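Local coordinates for protein peroxiredoxin (Akkermansia muciniphila, PDB 6KHX) that probably reduces peroxides through reactive cysteines, as a member of the typical 2-Cys peroxiredoxins, at residues P42-F47 against W82-T87; V36-Y41 against F141-D146. All coordinates share one frame; numbering follows the deposited sequence.

Interaction 1 (P42-F47 against W82-T87); sequences PKDFTF and WAWVNT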
loop_
_atom_site.group_PDB
_atom_site.type_symbol
_atom_site.label_atom_id
_atom_site.label_comp_id
_atom_site.label_asym_id
_atom_site.label_seq_id
_atom_site.Cartn_x
_atom_site.Cartn_y
_atom_site.Cartn_z
ATOM N N PRO B 42 28.531 29.385 7.841
ATOM C CA PRO B 42 28.559 28.580 6.605
ATOM C C PRO B 42 29.900 27.985 6.196
ATOM O O PRO B 42 29.962 26.787 5.898
ATOM C CB PRO B 42 28.059 29.566 5.537
ATOM C CG PRO B 42 28.304 30.916 6.106
ATOM C CD PRO B 42 28.119 30.776 7.582
ATOM N N LYS B 43 30.969 28.778 6.147
ATOM C CA LYS B 43 32.198 28.312 5.515
ATOM C C LYS B 43 33.427 28.857 6.231
ATOM O O LYS B 43 33.499 30.058 6.513
ATOM C CB LYS B 43 32.237 28.751 4.049
ATOM C CG LYS B 43 31.519 27.844 3.070
ATOM C CD LYS B 43 31.592 28.430 1.671
ATOM C CE LYS B 43 30.537 27.837 0.767
ATOM N NZ LYS B 43 30.480 28.545 -0.534
ATOM N N ASP B 44 34.394 27.978 6.497
ATOM C CA ASP B 44 35.723 28.413 6.909
ATOM C C ASP B 44 36.377 29.229 5.797
ATOM O O ASP B 44 36.098 29.036 4.612
ATOM C CB ASP B 44 36.614 27.211 7.249
ATOM C CG ASP B 44 36.273 26.565 8.584
ATOM O OD1 ASP B 44 35.367 27.054 9.286
ATOM O OD2 ASP B 44 36.934 25.567 8.938
ATOM N N PHE B 45 37.267 30.143 6.199
ATOM C CA PHE B 45 38.051 30.985 5.283
ATOM C C PHE B 45 37.176 31.938 4.476
ATOM O O PHE B 45 37.484 32.245 3.325
ATOM C CB PHE B 45 38.926 30.159 4.336
ATOM C CG PHE B 45 39.896 29.266 5.036
ATOM C CD1 PHE B 45 41.062 29.780 5.572
ATOM C CD2 PHE B 45 39.648 27.910 5.154
ATOM C CE1 PHE B 45 41.965 28.955 6.221
ATOM C CE2 PHE B 45 40.547 27.081 5.799
ATOM C CZ PHE B 45 41.707 27.605 6.333
ATOM N N THR B 46 36.068 32.399 5.048
ATOM C CA THR B 46 35.273 33.413 4.362
ATOM C C THR B 46 35.378 34.740 5.109
ATOM O O THR B 46 36.466 35.105 5.567
ATOM C CB THR B 46 33.812 32.966 4.185
ATOM O OG1 THR B 46 33.293 32.443 5.414
ATOM C CG2 THR B 46 33.716 31.900 3.108
ATOM N N PHE B 47 34.268 35.474 5.229
ATOM C CA PHE B 47 34.320 36.905 5.528
ATOM C C PHE B 47 33.667 37.251 6.862
ATOM O O PHE B 47 34.374 37.647 7.792
ATOM C CB PHE B 47 33.677 37.659 4.363
ATOM C CG PHE B 47 34.022 37.081 3.014
ATOM C CD1 PHE B 47 35.341 36.808 2.674
ATOM C CD2 PHE B 47 33.021 36.776 2.101
ATOM C CE1 PHE B 47 35.651 36.254 1.440
ATOM C CE2 PHE B 47 33.327 36.229 0.863
ATOM C CZ PHE B 47 34.641 35.968 0.531
ATOM N N TRP B 82 41.233 23.501 11.962
ATOM C CA TRP B 82 42.575 23.568 12.527
ATOM C C TRP B 82 43.488 24.464 11.696
ATOM O O TRP B 82 44.243 25.273 12.245
ATOM C CB TRP B 82 43.152 22.159 12.652
ATOM C CG TRP B 82 44.630 22.138 12.874
ATOM C CD1 TRP B 82 45.287 22.219 14.069
ATOM C CD2 TRP B 82 45.642 22.033 11.864
ATOM N NE1 TRP B 82 46.645 22.169 13.862
ATOM C CE2 TRP B 82 46.887 22.056 12.517
ATOM C CE3 TRP B 82 45.611 21.919 10.470
ATOM C CZ2 TRP B 82 48.090 21.969 11.826
ATOM C CZ3 TRP B 82 46.804 21.834 9.785
ATOM C CH2 TRP B 82 48.028 21.859 10.462
ATOM N N ALA B 83 43.444 24.331 10.370
ATOM C CA ALA B 83 44.222 25.221 9.518
ATOM C C ALA B 83 43.814 26.676 9.722
ATOM O O ALA B 83 44.662 27.575 9.703
ATOM C CB ALA B 83 44.062 24.811 8.052
ATOM N N TRP B 84 42.523 26.924 9.952
ATOM C CA TRP B 84 42.044 28.297 10.065
ATOM C C TRP B 84 42.484 28.936 11.376
ATOM O O TRP B 84 42.805 30.130 11.412
ATOM C CB TRP B 84 40.524 28.331 9.940
ATOM C CG TRP B 84 39.994 29.620 9.421
ATOM C CD1 TRP B 84 40.699 30.600 8.791
ATOM C CD2 TRP B 84 38.636 30.073 9.477
ATOM N NE1 TRP B 84 39.864 31.637 8.447
ATOM C CE2 TRP B 84 38.593 31.338 8.861
ATOM C CE3 TRP B 84 37.452 29.529 9.987
ATOM C CZ2 TRP B 84 37.412 32.068 8.739
ATOM C CZ3 TRP B 84 36.282 30.259 9.870
ATOM C CH2 TRP B 84 36.271 31.513 9.250
ATOM N N VAL B 85 42.481 28.172 12.474
ATOM C CA VAL B 85 42.986 28.721 13.728
ATOM C C VAL B 85 44.499 28.882 13.711
ATOM O O VAL B 85 45.057 29.515 14.617
ATOM C CB VAL B 85 42.587 27.869 14.952
ATOM C CG1 VAL B 85 41.075 27.681 15.008
ATOM C CG2 VAL B 85 43.330 26.547 14.963
ATOM N N ASN B 86 45.181 28.309 12.718
ATOM C CA ASN B 86 46.608 28.515 12.529
ATOM C C ASN B 86 46.913 29.514 11.416
ATOM O O ASN B 86 48.048 29.569 10.934
ATOM C CB ASN B 86 47.307 27.182 12.267
ATOM C CG ASN B 86 47.509 26.375 13.542
ATOM O OD1 ASN B 86 48.444 26.627 14.305
ATOM N ND2 ASN B 86 46.640 25.399 13.774
ATOM N N THR B 87 45.921 30.295 10.990
ATOM C CA THR B 87 46.126 31.376 10.038
ATOM C C THR B 87 45.970 32.706 10.756
ATOM O O THR B 87 44.942 32.922 11.413
ATOM C CB THR B 87 45.124 31.288 8.882
ATOM O OG1 THR B 87 45.298 30.048 8.193
ATOM C CG2 THR B 87 45.334 32.438 7.903
#

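Interaction 2 (V36-Y41 against F141-D146); sequences VILFFY and FLIDKD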
loop_
_atom_site.group_PDB
_atom_site.type_symbol
_atom_site.label_atom_id
_atom_site.label_comp_id
_atom_site.label_asym_id
_atom_site.label_seq_id
_atom_site.Cartn_x
_atom_site.Cartn_y
_atom_site.Cartn_z
ATOM N N VAL B 36 24.826 26.482 27.120
ATOM C CA VAL B 36 25.569 26.431 25.866
ATOM C C VAL B 36 25.009 27.482 24.920
ATOM O O VAL B 36 23.794 27.558 24.714
ATOM C CB VAL B 36 25.524 25.038 25.209
ATOM C CG1 VAL B 36 26.355 25.035 23.933
ATOM C CG2 VAL B 36 26.022 23.974 26.170
ATOM N N ILE B 37 25.894 28.292 24.352
ATOM C CA ILE B 37 25.576 29.099 23.182
ATOM C C ILE B 37 26.207 28.385 21.993
ATOM O O ILE B 37 27.437 28.327 21.868
ATOM C CB ILE B 37 26.083 30.540 23.319
ATOM C CG1 ILE B 37 25.207 31.322 24.296
ATOM C CG2 ILE B 37 26.091 31.242 21.969
ATOM C CD1 ILE B 37 23.880 31.724 23.719
ATOM N N LEU B 38 25.366 27.801 21.144
ATOM C CA LEU B 38 25.813 27.039 19.981
ATOM C C LEU B 38 25.509 27.849 18.728
ATOM O O LEU B 38 24.351 28.197 18.485
ATOM C CB LEU B 38 25.113 25.677 19.930
ATOM C CG LEU B 38 25.334 24.800 18.695
ATOM C CD1 LEU B 38 26.772 24.307 18.653
ATOM C CD2 LEU B 38 24.362 23.625 18.653
ATOM N N PHE B 39 26.535 28.173 17.943
ATOM C CA PHE B 39 26.300 28.960 16.737
ATOM C C PHE B 39 26.938 28.305 15.515
ATOM O O PHE B 39 28.071 27.815 15.564
ATOM C CB PHE B 39 26.780 30.427 16.899
ATOM C CG PHE B 39 28.271 30.602 16.901
ATOM C CD1 PHE B 39 29.011 30.396 18.052
ATOM C CD2 PHE B 39 28.928 31.016 15.754
ATOM C CE1 PHE B 39 30.386 30.568 18.051
ATOM C CE2 PHE B 39 30.303 31.195 15.748
ATOM C CZ PHE B 39 31.032 30.970 16.896
ATOM N N PHE B 40 26.174 28.301 14.423
ATOM C CA PHE B 40 26.569 27.776 13.124
ATOM C C PHE B 40 26.888 28.930 12.182
ATOM O O PHE B 40 26.161 29.936 12.158
ATOM C CB PHE B 40 25.442 26.933 12.505
ATOM C CG PHE B 40 24.998 25.768 13.350
ATOM C CD1 PHE B 40 24.144 25.955 14.427
ATOM C CD2 PHE B 40 25.410 24.479 13.047
ATOM C CE1 PHE B 40 23.730 24.886 15.198
ATOM C CE2 PHE B 40 24.994 23.403 13.810
ATOM C CZ PHE B 40 24.151 23.604 14.886
ATOM N N TYR B 41 27.930 28.744 11.375
ATOM C CA TYR B 41 28.347 29.619 10.290
ATOM C C TYR B 41 28.599 28.777 9.047
ATOM O O TYR B 41 28.874 27.578 9.152
ATOM C CB TYR B 41 29.613 30.409 10.659
ATOM C CG TYR B 41 30.829 29.551 10.905
ATOM C CD1 TYR B 41 31.035 28.941 12.139
ATOM C CD2 TYR B 41 31.777 29.354 9.909
ATOM C CE1 TYR B 41 32.149 28.157 12.373
ATOM C CE2 TYR B 41 32.894 28.575 10.130
ATOM C CZ TYR B 41 33.078 27.977 11.362
ATOM O OH TYR B 41 34.194 27.194 11.583
ATOM N N PHE B 141 21.740 29.176 19.070
ATOM C CA PHE B 141 20.861 28.513 20.024
ATOM C C PHE B 141 21.377 28.714 21.437
ATOM O O PHE B 141 22.583 28.585 21.697
ATOM C CB PHE B 141 20.732 27.003 19.746
ATOM C CG PHE B 141 20.261 26.681 18.360
ATOM C CD1 PHE B 141 21.147 26.691 17.290
ATOM C CD2 PHE B 141 18.929 26.398 18.121
ATOM C CE1 PHE B 141 20.714 26.412 16.017
ATOM C CE2 PHE B 141 18.487 26.119 16.847
ATOM C CZ PHE B 141 19.380 26.123 15.793
ATOM N N LEU B 142 20.451 29.031 22.343
ATOM C CA LEU B 142 20.708 29.048 23.777
ATOM C C LEU B 142 20.159 27.758 24.382
ATOM O O LEU B 142 18.963 27.471 24.263
ATOM C CB LEU B 142 20.062 30.268 24.429
ATOM C CG LEU B 142 20.229 30.307 25.950
ATOM C CD1 LEU B 142 21.711 30.231 26.312
ATOM C CD2 LEU B 142 19.570 31.539 26.549
ATOM N N ILE B 143 21.034 26.978 25.013
ATOM C CA ILE B 143 20.699 25.685 25.595
ATOM C C ILE B 143 20.934 25.773 27.097
ATOM O O ILE B 143 22.030 26.149 27.526
ATOM C CB ILE B 143 21.552 24.565 24.971
ATOM C CG1 ILE B 143 21.435 24.587 23.444
ATOM C CG2 ILE B 143 21.154 23.218 25.518
ATOM C CD1 ILE B 143 22.508 23.788 22.744
ATOM N N ASP B 144 19.919 25.439 27.895
ATOM C CA ASP B 144 20.079 25.550 29.341
ATOM C C ASP B 144 20.809 24.318 29.888
ATOM O O ASP B 144 21.219 23.420 29.146
ATOM C CB ASP B 144 18.731 25.814 30.027
ATOM C CG ASP B 144 17.763 24.626 29.987
ATOM O OD1 ASP B 144 18.181 23.464 29.783
ATOM O OD2 ASP B 144 16.547 24.872 30.165
ATOM N N LYS B 145 20.991 24.280 31.210
ATOM C CA LYS B 145 21.758 23.196 31.810
ATOM C C LYS B 145 21.060 21.847 31.689
ATOM O O LYS B 145 21.706 20.815 31.896
ATOM C CB LYS B 145 22.062 23.502 33.274
ATOM C CG LYS B 145 23.115 24.577 33.466
ATOM C CD LYS B 145 23.450 24.739 34.937
ATOM C CE LYS B 145 24.479 25.824 35.176
ATOM N NZ LYS B 145 24.777 25.944 36.628
ATOM N N ASP B 146 19.767 21.823 31.374
ATOM C CA ASP B 146 19.072 20.570 31.117
ATOM C C ASP B 146 19.186 20.120 29.661
ATOM O O ASP B 146 18.639 19.068 29.306
ATOM C CB ASP B 146 17.589 20.703 31.485
ATOM C CG ASP B 146 17.360 20.891 32.977
ATOM O OD1 ASP B 146 18.140 20.349 33.793
ATOM O OD2 ASP B 146 16.379 21.580 33.327
#

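Interaction 1 (P42-F47 against W82-T87)
Trp84 and Phe45 are brought together by different choices at the first torsion: CG of Trp84 lies anti to its backbone N (chi1 -153°), extending the indole along the 42-47 loop, whereas CG of Phe45 lies beside its own N (chi1 -58°), so the phenyl ring swings back to the helix although its CB points away. The side chains slide past each other in opposite directions. The Phe45 ring centroid is 4.2 Å from that of the Trp84 five-membered ring, with the planes at 42°, an oblique pair. Trp84 CB makes a CH-pi contact 4.3 Å from the Phe45 centroid, and Ala83 CB meets the ring edge at Phe45 CZ, 4.0 Å away. Over one indole face, Asp44 CA lies 3.8 Å from the centroid of the six-membered ring; the Phe45 backbone N lies there too. His81 holds Asp44 OD2. An alanine at Trp84 would probably open a gap beneath Asp44 and Phe45 and leave Gly92 O without the indole N-H it accepts. The indole fills the space between this loop, helix 78-85 and helix 48-58, where it touches Cys49, Pro50 and Leu53; Phe45 packs on Ala83 of the second subunit, and Ala83 on that subunit's Phe45.

Interaction 2 (V36-Y41 against F141-D146)
Phe40 and Phe141 meet rim to rim at one end of this strand pair. Their centroids are 5.8 Å apart and their planes stand at 83°, yet neither ring lies over the face of the other, so the pair is not T-shaped despite the steep angle; the closest atoms are Phe40 CE1 and Phe141 CE1, at 3.5 Å. The Phe141 ring also turns its edge to the Leu38 carbonyl, with CD1 3.7 Å from Leu38 O and that oxygen near the ring plane. Tyr113 joins both phenylalanines, edge-to-face with Phe141.

Val36, Leu38, Phe141 and Ile143 share this face of the sheet. Val36 and Ile143 stand side by side, CB to CB at 4.0 Å, while Ile143 CD1 reaches diagonally across to Leu38 CB on the neighbouring strand. On the reverse face Ile37 and Leu142 cross at a slant. With CG anti to its backbone N (chi1 177°), Leu142 places CD1 3.7 Å from Ile37 CD1; beyond this contact it packs on Val169, Val170 and Leu173 of helix 163-179, while Ile37 packs on Phe56 of helix 48-58.

The backbone fixes this alternation. Val36-Ile143 and Leu38-Phe141 are antiparallel hydrogen-bonded pairs, each with two N-H...O=C bonds, such as Val36 N to Ile143 O at 2.8 Å; Ile37-Leu142 between them is a non-hydrogen-bonded pair, where Ile37 CA approaches Phe141 O at 3.4 Å in a CA-H...O contact. Chemically, the division is clear: four main-chain bonds satisfy the N-H and C=O groups of Val36, Leu38, Phe141 and Ile143 and set the register, the Ile37 backbone bonds instead to strand 68-74, and aliphatic and aromatic side chains supply apolar packing on both faces, consistent with a central element of a thioredoxin-like sheet.

Overall arrangement
Strand 35-40 runs directly into the loop 42-47, so the first segments of the two contacts are consecutive in the chain, and along the sequence interaction 1 is nested inside the long loop closed by interaction 2. Their centres are 21 Å apart, but Tyr41 bridges them: Trp84 CZ3 packs on Tyr41 CE2 at 3.8 Å, and Tyr41 OH is hydrogen-bonded to Asp44 OD1. Pro42, Tyr41 and Trp84 all touch Cys49, which by the PxxxTxxC motif of the family is probably the peroxidatic cysteine. Interaction 1 thus lies beside the likely active site, whereas interaction 2 pairs two strands of the sheet that leads into it; a bound calcium ion is about 12 Å from the Phe40 side chain.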